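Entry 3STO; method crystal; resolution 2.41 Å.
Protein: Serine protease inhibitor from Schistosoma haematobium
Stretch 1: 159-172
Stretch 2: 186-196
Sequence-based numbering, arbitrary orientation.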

# COMPACT_ATOMS: atom_id res chain seq x y z
N ASP A 159 0.50 23.86 -0.79
CA ASP A 159 -0.77 23.26 -0.41
C ASP A 159 -0.72 21.74 -0.35
O ASP A 159 -1.08 21.14 0.67
CB ASP A 159 -1.88 23.69 -1.38
CG ASP A 159 -2.50 25.04 -1.02
OD1 ASP A 159 -1.81 25.87 -0.37
OD2 ASP A 159 -3.67 25.26 -1.38
N ILE A 160 -0.28 21.12 -1.43
CA ILE A 160 -0.22 19.68 -1.49
C ILE A 160 0.74 19.10 -0.44
O ILE A 160 0.36 18.23 0.35
CB ILE A 160 0.18 19.19 -2.89
CG1 ILE A 160 -0.98 19.42 -3.86
CG2 ILE A 160 0.51 17.72 -2.82
CD1 ILE A 160 -0.63 19.21 -5.31
N ASN A 161 1.97 19.60 -0.43
CA ASN A 161 2.99 19.17 0.53
C ASN A 161 2.45 19.27 1.94
O ASN A 161 2.68 18.39 2.76
CB ASN A 161 4.30 19.96 0.40
CG ASN A 161 5.15 19.52 -0.80
OD1 ASN A 161 4.97 18.43 -1.35
ND2 ASN A 161 6.09 20.35 -1.19
N ASP A 162 1.69 20.32 2.21
CA ASP A 162 1.10 20.47 3.54
C ASP A 162 0.07 19.40 3.83
O ASP A 162 0.03 18.87 4.94
CB ASP A 162 0.48 21.86 3.73
CG ASP A 162 1.54 22.95 3.83
OD1 ASP A 162 2.69 22.63 4.22
OD2 ASP A 162 1.22 24.12 3.52
N TRP A 163 -0.76 19.09 2.85
CA TRP A 163 -1.78 18.09 3.05
C TRP A 163 -1.10 16.78 3.38
O TRP A 163 -1.49 16.09 4.30
CB TRP A 163 -2.65 17.92 1.80
CG TRP A 163 -3.73 16.88 2.03
CD1 TRP A 163 -4.91 17.07 2.68
CD2 TRP A 163 -3.73 15.51 1.60
NE1 TRP A 163 -5.65 15.91 2.68
CE2 TRP A 163 -4.95 14.94 2.03
CE3 TRP A 163 -2.81 14.72 0.90
CZ2 TRP A 163 -5.27 13.59 1.81
CZ3 TRP A 163 -3.15 13.38 0.66
CH2 TRP A 163 -4.37 12.83 1.12
N VAL A 164 -0.08 16.44 2.59
CA VAL A 164 0.59 15.17 2.73
C VAL A 164 1.24 15.10 4.10
O VAL A 164 0.98 14.17 4.87
CB VAL A 164 1.65 14.98 1.63
CG1 VAL A 164 2.43 13.70 1.89
CG2 VAL A 164 0.98 14.93 0.24
N ASP A 165 2.07 16.09 4.40
CA ASP A 165 2.62 16.26 5.75
C ASP A 165 1.58 16.05 6.87
O ASP A 165 1.87 15.39 7.87
CB ASP A 165 3.24 17.64 5.86
CG ASP A 165 4.02 17.83 7.14
OD1 ASP A 165 3.40 18.22 8.15
OD2 ASP A 165 5.25 17.58 7.14
N GLN A 166 0.37 16.58 6.71
CA GLN A 166 -0.65 16.39 7.73
C GLN A 166 -1.13 14.95 7.86
O GLN A 166 -1.60 14.54 8.92
CB GLN A 166 -1.86 17.31 7.47
N GLN A 167 -1.02 14.16 6.79
CA GLN A 167 -1.55 12.80 6.82
C GLN A 167 -0.50 11.79 7.29
O GLN A 167 -0.83 10.74 7.85
CB GLN A 167 -2.05 12.38 5.43
CG GLN A 167 -2.80 13.45 4.72
CD GLN A 167 -4.13 13.73 5.35
OE1 GLN A 167 -4.83 12.82 5.80
NE2 GLN A 167 -4.50 14.99 5.40
N SER A 168 0.76 12.12 7.05
CA SER A 168 1.87 11.22 7.32
C SER A 168 2.40 11.37 8.74
O SER A 168 3.42 10.77 9.08
CB SER A 168 3.01 11.51 6.34
OG SER A 168 3.36 12.89 6.34
N ASN A 169 1.71 12.18 9.55
CA ASN A 169 2.23 12.59 10.85
C ASN A 169 3.66 13.11 10.77
O ASN A 169 4.47 12.82 11.65
CB ASN A 169 2.18 11.43 11.84
CG ASN A 169 1.24 11.69 13.00
OD1 ASN A 169 0.09 12.09 12.79
ND2 ASN A 169 1.74 11.50 14.22
N GLY A 170 3.98 13.85 9.71
CA GLY A 170 5.32 14.38 9.53
C GLY A 170 6.31 13.55 8.72
O GLY A 170 7.27 14.10 8.18
N LEU A 171 6.10 12.24 8.63
CA LEU A 171 7.05 11.34 7.97
C LEU A 171 7.15 11.50 6.44
O LEU A 171 8.06 10.95 5.81
CB LEU A 171 6.74 9.88 8.32
CG LEU A 171 6.69 9.44 9.79
CD1 LEU A 171 6.54 7.93 9.95
CD2 LEU A 171 7.95 9.90 10.51
N LEU A 172 6.21 12.25 5.85
CA LEU A 172 6.05 12.40 4.39
C LEU A 172 5.92 11.09 3.61
O LEU A 172 4.80 10.59 3.40
CB LEU A 172 7.13 13.32 3.80
CG LEU A 172 7.09 14.73 4.42
CD1 LEU A 172 8.06 15.70 3.75
CD2 LEU A 172 5.66 15.27 4.39
N MSE A 186 -5.85 18.48 -12.60
CA MSE A 186 -6.21 17.68 -11.44
C MSE A 186 -5.15 16.68 -11.05
O MSE A 186 -4.56 16.00 -11.90
CB MSE A 186 -7.53 16.95 -11.68
CG MSE A 186 -7.93 16.03 -10.53
SE MSE A 186 -9.77 15.32 -10.72
CE MSE A 186 -9.81 15.06 -12.66
N ILE A 187 -4.90 16.61 -9.75
CA ILE A 187 -3.96 15.64 -9.19
C ILE A 187 -4.59 14.85 -8.05
O ILE A 187 -5.21 15.41 -7.14
CB ILE A 187 -2.73 16.34 -8.67
CG1 ILE A 187 -1.89 16.87 -9.85
CG2 ILE A 187 -1.93 15.36 -7.78
CD1 ILE A 187 -0.60 17.55 -9.42
N LEU A 188 -4.46 13.54 -8.13
CA LEU A 188 -4.88 12.64 -7.05
C LEU A 188 -3.65 12.14 -6.29
O LEU A 188 -2.63 11.76 -6.90
CB LEU A 188 -5.62 11.43 -7.62
CG LEU A 188 -6.88 11.65 -8.45
CD1 LEU A 188 -7.35 10.30 -8.99
CD2 LEU A 188 -7.94 12.29 -7.60
N VAL A 189 -3.77 12.16 -4.96
CA VAL A 189 -2.71 11.77 -4.03
C VAL A 189 -3.25 10.77 -3.01
O VAL A 189 -4.18 11.06 -2.26
CB VAL A 189 -2.10 13.00 -3.29
CG1 VAL A 189 -0.90 12.58 -2.46
CG2 VAL A 189 -1.65 14.07 -4.26
N ASN A 190 -2.69 9.56 -3.00
CA ASN A 190 -3.04 8.58 -1.97
C ASN A 190 -1.94 8.38 -0.89
O ASN A 190 -0.76 8.27 -1.17
CB ASN A 190 -3.46 7.22 -2.58
CG ASN A 190 -3.86 6.20 -1.50
OD1 ASN A 190 -3.09 5.29 -1.15
ND2 ASN A 190 -5.03 6.40 -0.92
N VAL A 191 -2.39 8.38 0.35
CA VAL A 191 -1.55 8.14 1.51
C VAL A 191 -2.10 6.96 2.29
O VAL A 191 -3.30 6.89 2.60
CB VAL A 191 -1.51 9.37 2.44
CG1 VAL A 191 -0.84 9.01 3.76
CG2 VAL A 191 -0.82 10.54 1.77
N PHE A 192 -1.23 6.01 2.61
CA PHE A 192 -1.68 4.88 3.42
C PHE A 192 -0.78 4.69 4.62
O PHE A 192 0.36 4.22 4.50
CB PHE A 192 -1.74 3.61 2.59
CG PHE A 192 -2.67 2.57 3.13
CD1 PHE A 192 -2.21 1.60 4.03
CD2 PHE A 192 -4.01 2.53 2.72
CE1 PHE A 192 -3.09 0.62 4.51
CE2 PHE A 192 -4.89 1.56 3.18
CZ PHE A 192 -4.44 0.60 4.07
N TYR A 193 -1.31 5.08 5.77
CA TYR A 193 -0.52 5.09 6.99
C TYR A 193 -0.94 3.93 7.90
O TYR A 193 -2.09 3.85 8.36
CB TYR A 193 -0.69 6.44 7.69
CG TYR A 193 0.27 6.75 8.82
CD1 TYR A 193 1.61 6.95 8.59
CD2 TYR A 193 -0.19 6.88 10.13
CE1 TYR A 193 2.49 7.26 9.63
CE2 TYR A 193 0.67 7.19 11.18
CZ TYR A 193 2.00 7.38 10.93
OH TYR A 193 2.85 7.69 11.98
N PHE A 194 0.01 3.05 8.15
CA PHE A 194 -0.14 1.97 9.09
C PHE A 194 0.75 2.22 10.31
O PHE A 194 1.90 2.59 10.16
CB PHE A 194 0.21 0.64 8.43
CG PHE A 194 -0.02 -0.54 9.31
CD1 PHE A 194 0.91 -0.89 10.29
CD2 PHE A 194 -1.19 -1.30 9.19
CE1 PHE A 194 0.70 -2.00 11.12
CE2 PHE A 194 -1.41 -2.40 10.00
CZ PHE A 194 -0.47 -2.76 10.98
N ARG A 195 0.23 1.98 11.50
CA ARG A 195 1.01 2.17 12.72
C ARG A 195 0.53 1.27 13.87
O ARG A 195 -0.65 1.27 14.24
CB ARG A 195 0.99 3.64 13.14
CG ARG A 195 1.81 3.93 14.38
CD ARG A 195 1.06 4.86 15.33
NE ARG A 195 1.44 6.26 15.20
CZ ARG A 195 0.65 7.28 15.54
NH1 ARG A 195 -0.56 7.04 16.01
NH2 ARG A 195 1.07 8.54 15.39
N ASP A 196 1.46 0.48 14.39
CA ASP A 196 1.22 -0.31 15.58
C ASP A 196 2.52 -0.81 16.23
O ASP A 196 3.53 -0.94 15.58
CB ASP A 196 0.29 -1.48 15.26
CG ASP A 196 -0.43 -2.03 16.51
OD1 ASP A 196 -0.27 -1.43 17.60
OD2 ASP A 196 -1.13 -3.06 16.41

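The last turns of a helix, residues 159-167, lie over the strand 186-194 of the same chain, running nearly parallel to it: their N-to-C directions differ by 18° and the axes approach to 9.5 Å. That spacing leaves room for one layer of interlocking side chains. The helix is held by regular i to i+4 bonds, such as W163 N to D159 O (3.0 Å) and V164 N to I160 O (2.9 Å). S168 is the first residue to leave helical angles, and a type I' turn from S168 to L171 follows, closed by L171 N to S168 O (3.1 Å). In this turn G170 has phi/psi of 92/-23, where a CB would be jammed against the carbonyl O of N169. Towards the turn the backbones draw closer, with CA of S168 6.6 Å from CA of Y193.

Strand alternation sends I187, V189, V191 and Y193 toward the helix and turn, whereas N190 and F192 point away. No hydrogen bond joins the two stretches; the contact is mainly apolar packing. At its start, I160 CD1 meets I187 CD1 at 4.4 Å and I160 CG2 lies 4.5 Å from V189 CG2, both loose contacts. One turn on, the W163 indole reaches over the strand, its CZ3 3.9 Å from V189 CG1 and 3.8 Å from V191 CG2, so that one ring atom bridges two successive inward-facing valines. The ring also approaches the backbone, CH2 lying 3.8 Å from V189 O. V164 points sideways, yet its CG2 still reaches V189 CG1 at 4.0 Å. Q167 contributes aliphatic surface, CB to V191 CG1 at 4.0 Å, while its amide folds back along the helix and NE2 makes a weak hydrogen bond to W163 O (3.4 Å).

Beyond the helix, Y193 is the hub. S168 O approaches its CE1 obliquely at 3.7 Å, N169 CB lies 3.8 Å from its OH, and L171 CD1 packs at the ring edge, 4.1 Å from CE1. The CB of S168 points away from the strand; its OG instead donates to V164 O (3.1 Å) and weakly accepts from L172 N (3.0 Å), tying the turn to the helix end. At the exposed margin, N169 ND2 sits 3.3 Å from R195 NH2, near the guanidinium plane, but both atoms are donors, so this proximity is not a hydrogen bond.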